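PDB 3KQF: enoyl-CoA hydratase/isomerase family protein, which probably catalyses the reversible addition of water to the double bond of 2-enoyl-CoA thioesters, as in fatty acid beta-oxidation. Local coordinates for residues A52-V57 with L101-I106; L33-L38 with R85-M90. All blocks are in the same frame, centred on the assembly; numbering follows the deposited sequence. Where two conformers were deposited one is given.

Contact 1: A52-V57 with L101-I106; sequences ANTRVV and LPQPVI
Q103 reaches across to the backbone of T54 and R55 just ahead of the point where the two segments pair as parallel strands. Its CB rests 3.6 Å from the carbonyl O of R55, and CG lies beside the backbone N of Q103 (chi1 -59°), close to the carbonyl O of T54. The chain bends about CB-CG, which sets CD off to one side (chi2 88°), and the NE2 end of the amide donates to T54 O at 3.0 Å. The acceptor lies in the plane of the Q103 amide, whereas the donor sits about 40° above the plane of the T54 carbonyl. NE2 also donates to I48 O of helix 35-49, so two backbone carbonyls fix the rotation of this buried amide. T54 CB and CG2 lie near NE2, while OG1 is hydrogen-bonded to E51.

P104 puts CD against R55 O at 3.4 Å, and its own carbonyl begins the strand pairing. V57 N donates to P104 O at 3.0 Å, and V57 O receives I106 N at 2.8 Å. V57 is thus gripped through both its N and O by the residues flanking V105. The CA of V105 makes a further C-H...O contact with V57 O.

V57 and V105 share one face of the sheet, where V57 CB meets V105 CG2; V57 also packs on I48. V56 and I106 meet on the other face, CG1 to CD1 at 4.0 Å, where helix 193-206 covers them, through A201 and I204 on V56 and I200 on I106. This is the parallel register of neighbouring strands 56-61 and 105-109, joined through intervening helices in the beta-alpha core of the crotonase fold.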
ATOM      1  N   ALA A  52      -9.168  30.841   7.469  1.00 20.88           N
ATOM      2  CA  ALA A  52      -9.137  30.190   8.774  1.00 20.90           C
ATOM      3  C   ALA A  52     -10.519  29.643   9.221  1.00 20.94           C
ATOM      4  O   ALA A  52     -10.592  28.687  10.004  1.00 21.64           O
ATOM      5  CB  ALA A  52      -8.591  31.167   9.822  1.00 21.12           C
ATOM      6  N   ASN A  53     -11.595  30.250   8.726  0.50 20.71           N
ATOM      7  CA  ASN A  53     -12.954  29.827   9.075  0.50 20.70           C
ATOM      8  C   ASN A  53     -13.388  28.579   8.292  0.50 19.55           C
ATOM      9  O   ASN A  53     -14.351  27.906   8.668  0.50 19.44           O
ATOM     10  CB  ASN A  53     -13.935  30.969   8.807  0.50 21.49           C
ATOM     11  CG  ASN A  53     -15.335  30.674   9.309  0.50 24.56           C
ATOM     12  OD1 ASN A  53     -15.528  29.879  10.233  0.50 29.47           O
ATOM     13  ND2 ASN A  53     -16.323  31.335   8.717  0.50 27.57           N
ATOM     14  N   THR A  54     -12.687  28.282   7.202  1.00 17.90           N
ATOM     15  CA  THR A  54     -13.016  27.116   6.362  1.00 16.84           C
ATOM     16  C   THR A  54     -12.253  25.894   6.849  1.00 15.83           C
ATOM     17  O   THR A  54     -11.021  25.873   6.838  1.00 14.27           O
ATOM     18  CB  THR A  54     -12.714  27.382   4.889  1.00 16.78           C
ATOM     19  OG1 THR A  54     -13.536  28.466   4.444  1.00 17.67           O
ATOM     20  CG2 THR A  54     -13.013  26.145   4.037  1.00 14.85           C
ATOM     21  N   ARG A  55     -12.994  24.867   7.263  1.00 14.61           N
ATOM     22  CA  ARG A  55     -12.365  23.678   7.838  1.00 14.40           C
ATOM     23  C   ARG A  55     -12.253  22.468   6.929  1.00 14.01           C
ATOM     24  O   ARG A  55     -11.409  21.620   7.167  1.00 14.51           O
ATOM     25  CB  ARG A  55     -13.090  23.276   9.126  1.00 14.55           C
ATOM     26  CG  ARG A  55     -12.957  24.310  10.254  1.00 15.44           C
ATOM     27  CD  ARG A  55     -13.758  23.941  11.495  1.00 13.19           C
ATOM     28  NE  ARG A  55     -13.653  24.988  12.518  1.00 15.10           N
ATOM     29  CZ  ARG A  55     -14.104  24.887  13.761  1.00 12.63           C
ATOM     30  NH1 ARG A  55     -14.697  23.776  14.194  1.00 13.58           N
ATOM     31  NH2 ARG A  55     -13.941  25.909  14.589  1.00 14.13           N
ATOM     32  N   VAL A  56     -13.110  22.386   5.916  1.00 13.35           N
ATOM     33  CA  VAL A  56     -13.138  21.260   5.003  1.00 14.26           C
ATOM     34  C   VAL A  56     -13.640  21.774   3.680  1.00 14.57           C
ATOM     35  O   VAL A  56     -14.508  22.684   3.625  1.00 11.98           O
ATOM     36  CB  VAL A  56     -14.122  20.138   5.466  1.00 16.77           C
ATOM     37  CG1 VAL A  56     -14.054  18.943   4.526  1.00 11.47           C
ATOM     38  CG2 VAL A  56     -13.844  19.686   6.891  1.00 15.12           C
ATOM     39  N   VAL A  57     -13.136  21.155   2.624  1.00 13.63           N
ATOM     40  CA  VAL A  57     -13.508  21.474   1.263  1.00 14.05           C
ATOM     41  C   VAL A  57     -14.061  20.230   0.559  1.00 14.16           C
ATOM     42  O   VAL A  57     -13.533  19.102   0.712  1.00 14.95           O
ATOM     43  CB  VAL A  57     -12.252  21.945   0.457  1.00 12.35           C
ATOM     44  CG1 VAL A  57     -12.612  22.231  -1.013  1.00 14.06           C
ATOM     45  CG2 VAL A  57     -11.617  23.172   1.128  1.00 14.63           C
ATOM     46  N   LEU A 101      -3.679  22.325   0.166  1.00 14.52           N
ATOM     47  CA  LEU A 101      -4.586  23.119   0.994  1.00 13.02           C
ATOM     48  C   LEU A 101      -4.463  22.623   2.437  1.00 11.68           C
ATOM     49  O   LEU A 101      -4.300  21.415   2.675  1.00 10.33           O
ATOM     50  CB  LEU A 101      -6.028  22.948   0.564  1.00 13.21           C
ATOM     51  CG  LEU A 101      -6.493  23.711  -0.652  1.00 13.42           C
ATOM     52  CD1 LEU A 101      -7.925  23.270  -0.997  1.00 12.88           C
ATOM     53  CD2 LEU A 101      -6.388  25.218  -0.389  1.00 13.73           C
ATOM     54  N   PRO A 102      -4.526  23.543   3.410  1.00 10.75           N
ATOM     55  CA  PRO A 102      -4.418  23.088   4.783  1.00 10.32           C
ATOM     56  C   PRO A 102      -5.591  22.232   5.197  1.00  9.87           C
ATOM     57  O   PRO A 102      -5.470  21.372   6.077  1.00 10.14           O
ATOM     58  CB  PRO A 102      -4.415  24.401   5.600  1.00 11.25           C
ATOM     59  CG  PRO A 102      -4.927  25.433   4.698  1.00 13.05           C
ATOM     60  CD  PRO A 102      -4.547  25.014   3.316  1.00 10.40           C
ATOM     61  N   GLN A 103      -6.733  22.462   4.567  1.00  8.90           N
ATOM     62  CA  GLN A 103      -7.929  21.727   4.918  1.00  8.34           C
ATOM     63  C   GLN A 103      -8.009  20.365   4.240  1.00  9.15           C
ATOM     64  O   GLN A 103      -7.493  20.192   3.140  1.00  8.23           O
ATOM     65  CB  GLN A 103      -9.178  22.486   4.465  1.00  8.42           C
ATOM     66  CG  GLN A 103      -9.384  23.885   5.023  1.00  9.28           C
ATOM     67  CD  GLN A 103      -8.727  24.996   4.209  1.00  9.52           C
ATOM     68  OE1 GLN A 103      -7.932  24.752   3.303  1.00 11.22           O
ATOM     69  NE2 GLN A 103      -9.074  26.243   4.545  1.00  7.65           N
ATOM     70  N   PRO A 104      -8.694  19.408   4.883  1.00 12.51           N
ATOM     71  CA  PRO A 104      -8.981  18.160   4.164  1.00 12.01           C
ATOM     72  C   PRO A 104      -9.863  18.478   2.931  1.00 13.26           C
ATOM     73  O   PRO A 104     -10.724  19.374   2.988  1.00 14.06           O
ATOM     74  CB  PRO A 104      -9.782  17.354   5.185  1.00 13.48           C
ATOM     75  CG  PRO A 104      -9.289  17.812   6.490  1.00 12.95           C
ATOM     76  CD  PRO A 104      -9.092  19.306   6.301  1.00 11.56           C
ATOM     77  N   VAL A 105      -9.668  17.738   1.846  1.00 14.00           N
ATOM     78  CA  VAL A 105     -10.430  17.928   0.626  1.00 12.22           C
ATOM     79  C   VAL A 105     -11.050  16.596   0.264  1.00 14.09           C
ATOM     80  O   VAL A 105     -10.345  15.574   0.175  1.00 14.00           O
ATOM     81  CB  VAL A 105      -9.520  18.456  -0.561  1.00 11.89           C
ATOM     82  CG1 VAL A 105     -10.333  18.611  -1.838  1.00 13.44           C
ATOM     83  CG2 VAL A 105      -8.784  19.760  -0.176  1.00 14.24           C
ATOM     84  N   ILE A 106     -12.371  16.587   0.137  1.00 14.12           N
ATOM     85  CA  ILE A 106     -13.138  15.385  -0.184  1.00 13.93           C
ATOM     86  C   ILE A 106     -13.638  15.483  -1.599  1.00 13.87           C
ATOM     87  O   ILE A 106     -14.238  16.484  -1.973  1.00 14.28           O
ATOM     88  CB  ILE A 106     -14.369  15.251   0.765  1.00 13.78           C
ATOM     89  CG1 ILE A 106     -13.917  15.285   2.241  1.00 15.15           C
ATOM     90  CG2 ILE A 106     -15.134  13.994   0.466  1.00 14.80           C
ATOM     91  CD1 ILE A 106     -15.092  15.258   3.273  1.00 17.09           C
TER

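Contact 2: L33-L38 with R85-M90; sequences LSLALL and RHAVSM
The imidazole of H86 has L35 CD1 at its edge, near the ring plane and 4.2 Å from ND1. In the conformer given, CG of M90, a selenomethionine on the same helix as the ring, lies over one face, 3.5 Å above the plane and displaced toward the rim; M90 has a second conformer, so this contact is less certain. The ring and the L35 methyl therefore meet side-on, without stacking, near solvent, since H86 is exposed.

Deeper in, L35 carries much of the packing. Its CG stands beside the backbone N (chi1 -60°), and although the CB is not aimed at the facing helix, the branch beyond it approaches that helix. CD2 settles on A87, equally close to CA and CB at 3.9 Å, and also comes within 4.2 Å of M90 CB. The two methyls of L35 thus divide the work, CD1 at the H86 ring and CD2 against A87 and M90.

One turn later L38 points toward the other helix and lays CD1 against M90 CB at 4.0 Å; the two side chains run past each other in opposite directions. L38 also packs on I91 and T94 farther along helix 81-99. No hydrogen bond crosses between the segments, so the interface is held by van der Waals contact.

The start of helix 35-49 is fixed separately. S34 is its N-cap, with OG accepting from L37 N at 3.2 Å, and L35 N donates to E75 of helix 73-76. On helix 81-99, R85 forms salt bridges with E81 and with E239 of the third subunit.

The arrangement is helix-helix packing through leucines one turn apart, joining the first turn of helix 35-49 to helix 81-99 in the crotonase fold.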
ATOM      1  N   LEU A  33     -11.356  20.042 -18.177  1.00 19.11           N
ATOM      2  CA  LEU A  33     -10.479  21.090 -17.663  1.00 19.57           C
ATOM      3  C   LEU A  33      -9.885  21.996 -18.731  1.00 20.35           C
ATOM      4  O   LEU A  33      -8.838  21.689 -19.306  1.00 20.20           O
ATOM      5  CB  LEU A  33      -9.350  20.424 -16.864  1.00 19.76           C
ATOM      6  CG  LEU A  33      -9.793  19.483 -15.734  1.00 19.77           C
ATOM      7  CD1 LEU A  33      -8.604  18.632 -15.261  1.00 18.55           C
ATOM      8  CD2 LEU A  33     -10.442  20.224 -14.568  1.00 19.93           C
ATOM      9  N   SER A  34     -10.567  23.106 -19.025  1.00 19.34           N
ATOM     10  CA  SER A  34     -10.047  24.070 -19.965  1.00 19.24           C
ATOM     11  C   SER A  34      -9.081  24.978 -19.206  1.00 18.47           C
ATOM     12  O   SER A  34      -9.125  25.044 -17.970  1.00 17.35           O
ATOM     13  CB  SER A  34     -11.176  24.910 -20.567  1.00 20.37           C
ATOM     14  OG  SER A  34     -11.922  25.555 -19.554  1.00 19.23           O
ATOM     15  N   LEU A  35      -8.216  25.686 -19.928  1.00 17.43           N
ATOM     16  CA  LEU A  35      -7.294  26.602 -19.269  1.00 18.15           C
ATOM     17  C   LEU A  35      -8.074  27.667 -18.500  1.00 18.03           C
ATOM     18  O   LEU A  35      -7.667  28.079 -17.427  1.00 18.06           O
ATOM     19  CB  LEU A  35      -6.329  27.255 -20.269  1.00 17.82           C
ATOM     20  CG  LEU A  35      -5.431  26.277 -21.045  1.00 19.23           C
ATOM     21  CD1 LEU A  35      -4.486  27.012 -21.973  1.00 20.95           C
ATOM     22  CD2 LEU A  35      -4.641  25.407 -20.081  1.00 24.96           C
ATOM     23  N   ALA A  36      -9.205  28.103 -19.045  1.00 19.51           N
ATOM     24  CA  ALA A  36     -10.028  29.117 -18.363  1.00 19.88           C
ATOM     25  C   ALA A  36     -10.558  28.585 -17.023  1.00 20.53           C
ATOM     26  O   ALA A  36     -10.518  29.291 -16.001  1.00 19.67           O
ATOM     27  CB  ALA A  36     -11.167  29.591 -19.268  1.00 19.74           C
ATOM     28  N   LEU A  37     -11.030  27.338 -17.016  1.00 19.23           N
ATOM     29  CA  LEU A  37     -11.507  26.716 -15.775  1.00 19.69           C
ATOM     30  C   LEU A  37     -10.363  26.562 -14.777  1.00 19.32           C
ATOM     31  O   LEU A  37     -10.526  26.859 -13.592  1.00 18.79           O
ATOM     32  CB  LEU A  37     -12.173  25.365 -16.048  1.00 18.76           C
ATOM     33  CG  LEU A  37     -12.626  24.522 -14.835  1.00 18.40           C
ATOM     34  CD1 LEU A  37     -13.746  23.552 -15.220  1.00 19.60           C
ATOM     35  CD2 LEU A  37     -11.454  23.747 -14.211  1.00 17.26           C
ATOM     36  N   LEU A  38      -9.193  26.145 -15.257  1.00 19.52           N
ATOM     37  CA  LEU A  38      -8.034  25.966 -14.372  1.00 19.66           C
ATOM     38  C   LEU A  38      -7.636  27.289 -13.709  1.00 19.98           C
ATOM     39  O   LEU A  38      -7.300  27.307 -12.523  1.00 20.51           O
ATOM     40  CB  LEU A  38      -6.862  25.319 -15.122  1.00 19.96           C
ATOM     41  CG  LEU A  38      -7.111  23.881 -15.596  1.00 20.03           C
ATOM     42  CD1 LEU A  38      -5.987  23.454 -16.519  1.00 19.00           C
ATOM     43  CD2 LEU A  38      -7.269  22.886 -14.444  1.00 19.93           C
ATOM     44  N   ARG A  85       3.136  22.148 -23.222  1.00 13.11           N
ATOM     45  CA  ARG A  85       3.861  22.229 -21.953  1.00 12.97           C
ATOM     46  C   ARG A  85       3.187  23.156 -20.948  1.00 13.46           C
ATOM     47  O   ARG A  85       3.133  22.847 -19.762  1.00 12.74           O
ATOM     48  CB  ARG A  85       5.311  22.666 -22.162  1.00 14.44           C
ATOM     49  CG  ARG A  85       6.119  21.683 -22.939  1.00 17.13           C
ATOM     50  CD  ARG A  85       7.597  21.997 -22.848  1.00 22.44           C
ATOM     51  NE  ARG A  85       8.352  21.093 -23.693  1.00 25.85           N
ATOM     52  CZ  ARG A  85       8.823  21.396 -24.891  1.00 30.75           C
ATOM     53  NH1 ARG A  85       8.669  22.619 -25.397  1.00 34.55           N
ATOM     54  NH2 ARG A  85       9.495  20.475 -25.569  1.00 32.57           N
ATOM     55  N   HIS A  86       2.673  24.287 -21.421  1.00 12.61           N
ATOM     56  CA  HIS A  86       2.000  25.240 -20.550  1.00 13.44           C
ATOM     57  C   HIS A  86       0.697  24.660 -20.015  1.00 12.89           C
ATOM     58  O   HIS A  86       0.380  24.830 -18.835  1.00 12.56           O
ATOM     59  CB  HIS A  86       1.722  26.570 -21.268  1.00 13.45           C
ATOM     60  CG  HIS A  86       0.843  27.496 -20.484  1.00 16.72           C
ATOM     61  ND1 HIS A  86      -0.513  27.604 -20.710  1.00 18.09           N
ATOM     62  CD2 HIS A  86       1.118  28.325 -19.449  1.00 19.35           C
ATOM     63  CE1 HIS A  86      -1.030  28.475 -19.862  1.00 20.93           C
ATOM     64  NE2 HIS A  86      -0.062  28.925 -19.084  1.00 21.12           N
ATOM     65  N   ALA A  87      -0.046  23.964 -20.876  1.00 12.89           N
ATOM     66  CA  ALA A  87      -1.329  23.378 -20.478  1.00 12.19           C
ATOM     67  C   ALA A  87      -1.141  22.261 -19.461  1.00 12.74           C
ATOM     68  O   ALA A  87      -1.857  22.208 -18.449  1.00 12.66           O
ATOM     69  CB  ALA A  87      -2.087  22.872 -21.681  1.00 12.44           C
ATOM     70  N   VAL A  88      -0.178  21.375 -19.706  1.00 13.03           N
ATOM     71  CA  VAL A  88       0.081  20.283 -18.762  1.00 14.07           C
ATOM     72  C   VAL A  88       0.577  20.895 -17.447  1.00 14.55           C
ATOM     73  O   VAL A  88       0.190  20.443 -16.364  1.00 13.60           O
ATOM     74  CB  VAL A  88       1.047  19.228 -19.330  1.00 15.72           C
ATOM     75  CG1 VAL A  88       1.134  18.041 -18.416  1.00 17.04           C
ATOM     76  CG2 VAL A  88       0.549  18.749 -20.688  1.00 19.82           C
ATOM     77  N   SER A  89       1.375  21.961 -17.538  1.00 14.65           N
ATOM     78  CA  SER A  89       1.854  22.653 -16.346  1.00 15.72           C
ATOM     79  C   SER A  89       0.699  23.238 -15.519  1.00 15.71           C
ATOM     80  O   SER A  89       0.694  23.148 -14.278  1.00 15.29           O
ATOM     81  CB  SER A  89       2.850  23.743 -16.719  1.00 16.67           C
ATOM     82  OG  SER A  89       3.251  24.440 -15.558  1.00 20.34           O
HETATM   83  N   MSE A  90      -0.272  23.831 -16.206  0.50 15.37           N
HETATM   84  CA  MSE A  90      -1.432  24.406 -15.541  0.50 15.68           C
HETATM   85  C   MSE A  90      -2.219  23.343 -14.773  0.50 15.25           C
HETATM   86  O   MSE A  90      -2.616  23.567 -13.626  0.50 15.22           O
HETATM   87  CB  MSE A  90      -2.321  25.120 -16.563  0.50 15.18           C
HETATM   88  CG  MSE A  90      -1.720  26.408 -17.052  0.50 15.68           C
HETATM   89 SE   MSE A  90      -1.577  27.675 -15.579  0.50 16.43          SE
HETATM   90  CE  MSE A  90      -3.480  27.956 -15.271  0.50 19.07           C
TER

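From the N terminus the chain enters contact 2 at 33-38, runs along helix 35-49 and reaches contact 1 at 52-57. After strand 56-61 and helix 73-76 it returns to contact 2 at 85-90, closing the first loop, then follows helix 81-99 to 101-106 and closes the second. The segments alternate, so the loops cross. Each helix leads on to one of the paired strands: helix 35-49 to 56-61 and helix 81-99 to 105-109. Contact 2 joins these helices and contact 1 the strands after them. The contacts do not touch: their centres are 24 Å apart, their nearest atoms about 12 Å.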